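Side-chain contacts in MdcA (Pseudomonas aeruginosa, PDB 5VIT), which serves as the alpha subunit of malonate decarboxylase and probably transfers the malonyl group onto the acyl carrier protein of the complex: residues 86-90 / 91-95; 345-348 / 349-353; 532-535 / 536-539. All coordinates share one frame; numbering follows the deposited sequence.

The three contacts follow one another along the chain without overlap, each a short-range meeting of side chains at a helix end. Contact 1 belongs to the first half, where it joins strand 81-85 of the parallel sheet to helix 91-98. Contact 2 closes helix 341-350 just before strand 354-357 of the second, mixed sheet. Contact 3 opens helix 534-540 close to the C-terminus. Their centres lie 28 to 31 Å apart. Contacts 1 and 2 sit on opposite sides of the chain's centre, although their nearest atoms come within about 9 Å. The three places are thus structurally separate in a protein built on two beta sheets flanked by helices: each shapes one helix end locally, and none touches another.

Contact 1. Residues 86-90 / 91-95; sequences PSVGR and PEHLD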
loop_
_atom_site.group_PDB
_atom_site.type_symbol
_atom_site.label_atom_id
_atom_site.label_comp_id
_atom_site.label_asym_id
_atom_site.label_seq_id
_atom_site.Cartn_x
_atom_site.Cartn_y
_atom_site.Cartn_z
ATOM N N PRO A 86 28.175 17.028 21.917
ATOM C CA PRO A 86 26.913 16.537 21.352
ATOM C C PRO A 86 26.864 16.747 19.843
ATOM O O PRO A 86 26.539 15.820 19.099
ATOM C CB PRO A 86 25.854 17.379 22.072
ATOM C CG PRO A 86 26.505 17.743 23.381
ATOM C CD PRO A 86 27.965 17.922 23.073
ATOM N N SER A 87 27.202 17.958 19.409
ATOM C CA SER A 87 27.197 18.314 17.995
ATOM C C SER A 87 28.543 18.936 17.612
ATOM O O SER A 87 29.012 19.848 18.287
ATOM C CB SER A 87 26.037 19.275 17.706
ATOM O OG SER A 87 26.142 19.876 16.429
ATOM N N VAL A 88 29.170 18.427 16.551
ATOM C CA VAL A 88 30.482 18.914 16.115
ATOM C C VAL A 88 30.340 19.634 14.787
ATOM O O VAL A 88 30.730 19.100 13.750
ATOM C CB VAL A 88 31.508 17.765 15.945
ATOM C CG1 VAL A 88 32.901 18.321 15.690
ATOM C CG2 VAL A 88 31.537 16.894 17.165
ATOM N N GLY A 89 29.777 20.840 14.815
ATOM C CA GLY A 89 29.429 21.543 13.589
ATOM C C GLY A 89 30.321 22.691 13.150
ATOM O O GLY A 89 30.414 22.984 11.960
ATOM N N ARG A 90 30.984 23.333 14.104
ATOM C CA ARG A 90 31.746 24.552 13.834
ATOM C C ARG A 90 33.208 24.284 13.444
ATOM O O ARG A 90 33.831 23.354 13.955
ATOM C CB ARG A 90 31.678 25.463 15.062
ATOM C CG ARG A 90 30.247 25.774 15.491
ATOM C CD ARG A 90 29.857 27.170 15.063
ATOM N NE ARG A 90 30.827 28.142 15.567
ATOM C CZ ARG A 90 30.848 29.422 15.211
ATOM N NH1 ARG A 90 29.951 29.877 14.337
ATOM N NH2 ARG A 90 31.773 30.243 15.709
ATOM N N PRO A 91 33.758 25.098 12.520
ATOM C CA PRO A 91 35.148 24.942 12.052
ATOM C C PRO A 91 36.214 24.867 13.162
ATOM O O PRO A 91 37.139 24.052 13.035
ATOM C CB PRO A 91 35.366 26.186 11.167
ATOM C CG PRO A 91 34.116 27.050 11.330
ATOM C CD PRO A 91 33.027 26.110 11.737
ATOM N N GLU A 92 36.085 25.671 14.219
ATOM C CA GLU A 92 37.056 25.649 15.322
ATOM C C GLU A 92 37.065 24.314 16.060
ATOM O O GLU A 92 38.050 23.970 16.731
ATOM C CB GLU A 92 36.780 26.744 16.359
ATOM C CG GLU A 92 36.031 27.932 15.861
ATOM C CD GLU A 92 34.551 27.694 15.854
ATOM O OE1 GLU A 92 33.930 27.671 16.942
ATOM O OE2 GLU A 92 34.018 27.527 14.744
ATOM N N HIS A 93 35.948 23.596 15.983
ATOM C CA HIS A 93 35.809 22.324 16.665
ATOM C C HIS A 93 36.835 21.340 16.118
ATOM O O HIS A 93 37.574 20.700 16.876
ATOM C CB HIS A 93 34.387 21.784 16.501
ATOM C CG HIS A 93 33.336 22.627 17.166
ATOM N ND1 HIS A 93 31.996 22.508 16.880
ATOM C CD2 HIS A 93 33.437 23.589 18.117
ATOM C CE1 HIS A 93 31.310 23.357 17.629
ATOM N NE2 HIS A 93 32.159 24.028 18.380
ATOM N N LEU A 94 36.906 21.242 14.797
ATOM C CA LEU A 94 37.861 20.336 14.182
ATOM C C LEU A 94 39.236 20.983 14.017
ATOM O O LEU A 94 40.234 20.277 13.880
ATOM C CB LEU A 94 37.334 19.841 12.847
ATOM C CG LEU A 94 36.030 19.045 12.959
ATOM C CD1 LEU A 94 35.744 18.367 11.647
ATOM C CD2 LEU A 94 36.091 18.022 14.086
ATOM N N ASP A 95 39.293 22.313 14.045
ATOM C CA ASP A 95 40.578 23.008 14.105
ATOM C C ASP A 95 41.428 22.462 15.262
ATOM O O ASP A 95 42.626 22.224 15.100
ATOM C CB ASP A 95 40.376 24.524 14.248
ATOM C CG ASP A 95 39.951 25.189 12.937
ATOM O OD1 ASP A 95 40.231 24.623 11.858
ATOM O OD2 ASP A 95 39.325 26.271 12.983
#
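Arg90 and His93 meet in a beta-alpha connection of the parallel sheet, where the chain leaves strand 81-85 and enters helix 91-98; the fold is consistent with the Rossmann-like clan of the family. Arg90 CB sits over one face of the imidazole, 3.5 Å from the His93 ring centroid and 18° off its normal, a CH-pi contact displaced toward the rim. The same Arg90 CB touches Glu92 OE2 at 3.1 Å. The next atom, Arg90 CG, stays with the ring at 3.4 Å from His93 CE1. Bends at chi2 (-103°) and chi3 then swing NE back to the carboxylate. There Arg90 NE forms a salt bridge with Glu92 OE2 at 3.4 Å, and gives only a weak hydrogen bond to Glu92 OE1. With guanidinium and carboxylate planes 75° apart, the pairing is not the flat, two-pronged kind. Ser67 OG is the stronger partner of Glu92 OE1, while the Arg90 tip also makes a cation-pi contact with Tyr221.

In the backbone, His93 N donates to Arg90 O at 2.9 Å; His93 ND1 lies 3.1 Å from Arg90 N, with Gly89 N at the ring edge. Away from the charged pair, Val88 packs against strand 102-107 and Leu94 against helix 114-122; their side chains cross at about a right angle, Val88 CG1 lying 3.6 Å from Leu94 CD2.

Contact 2. Residues 345-348 / 349-353; sequences QLAG and QYAVD
Gln349, Tyr350 and Ala351 each donate a backbone N-H to the carbonyl four residues earlier, and these three bonds finish helix 341-350. Gln349 N reaches Gln345 O at 2.9 Å, Tyr350 N reaches Leu346 O at 3.0 Å, and Ala351 N closes the series on Ala347 O at 2.9 Å. Ala351 is the first residue to abandon helical backbone angles, and the chain then runs toward strand 354-357 of the mixed sheet, making this a helix-to-strand exit.

On one flank, Leu346 and Tyr350 touch four residues apart. Leu346 holds CG opposite its own N (chi1 177°), which turns the branch forward along the helix and brings Leu346 CD1 to 3.9 Å from Tyr350 CD1. The methyl comes in at the ring's edge, near its plane, rather than over a face. Tyr350 CB lies 3.6 Å from Leu346 O.

Next round the helix, Ala351 CB lies against the carbonyl, 3.5 Å from Ala347 O, beside the bond that ends the helical pattern. Gln349 takes a different course: its extended side chain packs against Asn384, His387 and Pro389. The carboxyl end of the helix is met by Lys415, whose NZ hydrogen-bonds Gly348 O and, weakly, Gln349 O; a positive charge placed there probably suits the helix dipole. Earlier on the helix, Gln345 NE2 binds a malonate ion, likely from the crystallisation liquor. Beyond the helix, Val352 directs its CB back toward the helix end, with Val352 CG1 lying 3.8 Å from Gly348 O.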
loop_
_atom_site.group_PDB
_atom_site.type_symbol
_atom_site.label_atom_id
_atom_site.label_comp_id
_atom_site.label_asym_id
_atom_site.label_seq_id
_atom_site.Cartn_x
_atom_site.Cartn_y
_atom_site.Cartn_z
ATOM N N GLN A 345 14.558 14.215 25.138
ATOM C CA GLN A 345 14.997 12.958 24.548
ATOM C C GLN A 345 14.453 11.765 25.350
ATOM O O GLN A 345 13.983 10.771 24.786
ATOM C CB GLN A 345 16.527 12.926 24.480
ATOM C CG GLN A 345 17.123 13.817 23.388
ATOM C CD GLN A 345 16.973 13.223 22.002
ATOM O OE1 GLN A 345 16.813 12.007 21.848
ATOM N NE2 GLN A 345 17.024 14.076 20.983
ATOM N N LEU A 346 14.496 11.878 26.672
ATOM C CA LEU A 346 13.900 10.858 27.513
ATOM C C LEU A 346 12.419 10.674 27.168
ATOM O O LEU A 346 11.916 9.553 27.083
ATOM C CB LEU A 346 14.057 11.234 28.987
ATOM C CG LEU A 346 13.369 10.209 29.883
ATOM C CD1 LEU A 346 14.221 8.934 29.917
ATOM C CD2 LEU A 346 13.086 10.767 31.295
ATOM N N ALA A 347 11.719 11.788 26.973
ATOM C CA ALA A 347 10.292 11.724 26.702
ATOM C C ALA A 347 10.064 11.126 25.322
ATOM O O ALA A 347 9.150 10.309 25.133
ATOM C CB ALA A 347 9.667 13.097 26.815
ATOM N N GLY A 348 10.917 11.516 24.368
ATOM C CA GLY A 348 10.875 10.979 23.010
ATOM C C GLY A 348 11.057 9.469 22.970
ATOM O O GLY A 348 10.453 8.771 22.132
ATOM N N GLN A 349 11.889 8.948 23.869
ATOM C CA GLN A 349 12.024 7.494 23.983
ATOM C C GLN A 349 10.789 6.832 24.644
ATOM O O GLN A 349 10.155 5.951 24.082
ATOM C CB GLN A 349 13.287 7.118 24.778
ATOM C CG GLN A 349 13.291 5.623 25.139
ATOM C CD GLN A 349 14.495 5.149 25.929
ATOM O OE1 GLN A 349 15.278 5.945 26.448
ATOM N NE2 GLN A 349 14.644 3.834 26.034
ATOM N N TYR A 350 10.441 7.281 25.837
ATOM C CA TYR A 350 9.604 6.468 26.721
ATOM C C TYR A 350 8.119 6.820 26.725
ATOM O O TYR A 350 7.288 5.992 27.120
ATOM C CB TYR A 350 10.123 6.580 28.157
ATOM C CG TYR A 350 10.999 5.442 28.629
ATOM C CD1 TYR A 350 12.342 5.646 28.924
ATOM C CD2 TYR A 350 10.471 4.174 28.821
ATOM C CE1 TYR A 350 13.134 4.611 29.380
ATOM C CE2 TYR A 350 11.254 3.134 29.263
ATOM C CZ TYR A 350 12.584 3.356 29.547
ATOM O OH TYR A 350 13.356 2.310 30.016
ATOM N N ALA A 351 7.794 8.045 26.321
ATOM C CA ALA A 351 6.468 8.621 26.578
ATOM C C ALA A 351 5.689 8.962 25.301
ATOM O O ALA A 351 4.606 9.547 25.351
ATOM C CB ALA A 351 6.620 9.864 27.440
ATOM N N VAL A 352 6.224 8.576 24.153
ATOM C CA VAL A 352 5.642 8.985 22.882
ATOM C C VAL A 352 5.311 7.771 21.984
ATOM O O VAL A 352 6.030 6.784 22.016
ATOM C CB VAL A 352 6.624 10.010 22.247
ATOM C CG1 VAL A 352 7.044 9.665 20.831
ATOM C CG2 VAL A 352 6.083 11.429 22.430
ATOM N N ASP A 353 4.188 7.819 21.247
ATOM C CA ASP A 353 3.729 6.680 20.423
ATOM C C ASP A 353 4.661 6.335 19.259
ATOM O O ASP A 353 4.717 5.181 18.801
ATOM C CB ASP A 353 2.344 6.938 19.782
ATOM C CG ASP A 353 1.213 7.057 20.782
ATOM O OD1 ASP A 353 1.405 6.670 21.931
ATOM O OD2 ASP A 353 0.121 7.558 20.412
#

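Contact 3. Residues 532-535 / 536-539; sequences KSIA and ELVE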
loop_
_atom_site.group_PDB
_atom_site.type_symbol
_atom_site.label_atom_id
_atom_site.label_comp_id
_atom_site.label_asym_id
_atom_site.label_seq_id
_atom_site.Cartn_x
_atom_site.Cartn_y
_atom_site.Cartn_z
ATOM N N LYS A 532 3.197 28.437 2.419
ATOM C CA LYS A 532 4.021 28.136 1.234
ATOM C C LYS A 532 5.453 28.645 1.321
ATOM O O LYS A 532 6.282 28.336 0.455
ATOM C CB LYS A 532 3.389 28.731 -0.024
ATOM C CG LYS A 532 2.490 27.781 -0.793
ATOM C CD LYS A 532 1.135 27.839 -0.267
ATOM C CE LYS A 532 0.191 27.021 -1.091
ATOM N NZ LYS A 532 -1.049 26.942 -0.303
ATOM N N SER A 533 5.739 29.431 2.357
ATOM C CA SER A 533 6.990 30.187 2.432
ATOM C C SER A 533 7.258 30.606 3.864
ATOM O O SER A 533 6.363 30.556 4.700
ATOM C CB SER A 533 6.923 31.435 1.554
ATOM O OG SER A 533 5.908 32.302 2.051
ATOM N N ILE A 534 8.482 31.032 4.137
ATOM C CA ILE A 534 8.811 31.627 5.430
ATOM C C ILE A 534 7.912 32.828 5.757
ATOM O O ILE A 534 7.368 32.924 6.860
ATOM C CB ILE A 534 10.280 32.044 5.456
ATOM C CG1 ILE A 534 11.169 30.791 5.386
ATOM C CG2 ILE A 534 10.583 32.841 6.708
ATOM C CD1 ILE A 534 11.077 29.926 6.645
ATOM N N ALA A 535 7.721 33.722 4.790
ATOM C CA ALA A 535 6.864 34.890 4.998
ATOM C C ALA A 535 5.444 34.487 5.415
ATOM O O ALA A 535 4.815 35.168 6.232
ATOM C CB ALA A 535 6.823 35.769 3.743
ATOM N N GLU A 536 4.950 33.370 4.886
ATOM C CA GLU A 536 3.612 32.906 5.256
ATOM C C GLU A 536 3.617 32.277 6.644
ATOM O O GLU A 536 2.609 32.316 7.350
ATOM C CB GLU A 536 3.063 31.929 4.212
ATOM C CG GLU A 536 2.790 32.608 2.863
ATOM C CD GLU A 536 1.773 31.871 1.985
ATOM O OE1 GLU A 536 1.430 30.703 2.268
ATOM O OE2 GLU A 536 1.328 32.475 0.988
ATOM N N LEU A 537 4.756 31.711 7.036
ATOM C CA LEU A 537 4.921 31.221 8.398
ATOM C C LEU A 537 4.856 32.412 9.369
ATOM O O LEU A 537 4.216 32.327 10.412
ATOM C CB LEU A 537 6.247 30.434 8.555
ATOM C CG LEU A 537 6.298 29.040 7.898
ATOM C CD1 LEU A 537 7.626 28.287 8.149
ATOM C CD2 LEU A 537 5.118 28.171 8.318
ATOM N N VAL A 538 5.502 33.526 9.024
ATOM C CA VAL A 538 5.493 34.697 9.902
ATOM C C VAL A 538 4.063 35.200 10.058
ATOM O O VAL A 538 3.614 35.519 11.162
ATOM C CB VAL A 538 6.399 35.822 9.375
ATOM C CG1 VAL A 538 6.269 37.073 10.253
ATOM C CG2 VAL A 538 7.853 35.353 9.313
ATOM N N GLU A 539 3.330 35.196 8.948
ATOM C CA GLU A 539 1.929 35.596 8.931
ATOM C C GLU A 539 1.065 34.755 9.847
ATOM O O GLU A 539 0.255 35.281 10.614
ATOM C CB GLU A 539 1.378 35.507 7.512
ATOM C CG GLU A 539 1.128 36.832 6.877
ATOM C CD GLU A 539 0.101 37.636 7.629
ATOM O OE1 GLU A 539 -1.079 37.221 7.649
ATOM O OE2 GLU A 539 0.484 38.682 8.200
HETATM O O HOH W 1 -0.911 29.397 1.309
#
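Ser533 and Glu536 mark the start of helix 534-540, with Ser533 at the N-cap in an extended conformation before the chain turns helical at Ile534. The first alpha-helical bonds follow in order: Leu537 N to Ser533 O at 3.1 Å, Val538 N to Ile534 O at 2.9 Å, and then Glu539 N to Ala535 O.

The capping bond itself runs from Glu536 N to Ser533 OG, 3.2 Å long with a donor angle of 148°. A chi1 of 64° places the hydroxyl between its own N and carbonyl carbon, where it faces the first turn. Glu536 N also makes a weak bond to Ser533 O, so two acceptors of one residue share this N-H.

The Glu536 side chain extends back across the cap beyond CG, its CG passing close to Ser533 OG. Glu536 OE1 accepts from Lys532 N at 2.9 Å, the donor approaching from above the carboxylate plane (46° out of it). A capping box would use the N-H of the cap residue itself; here the carboxylate takes that of the residue before it. A carboxylate beside the amino end of the helix is probably favourable electrostatically.

The buried side chains of Ile534 and Leu537 pack on Asp229 and Pro230, respectively, and Ile534 CD1 lies 4.1 Å from Leu537 CD1. Lys532 NZ, which also donates to Leu529 O, does not reach the carboxylate directly: a water accepts from Lys532 NZ at 2.9 Å and donates to Glu536 OE1 at 2.8 Å.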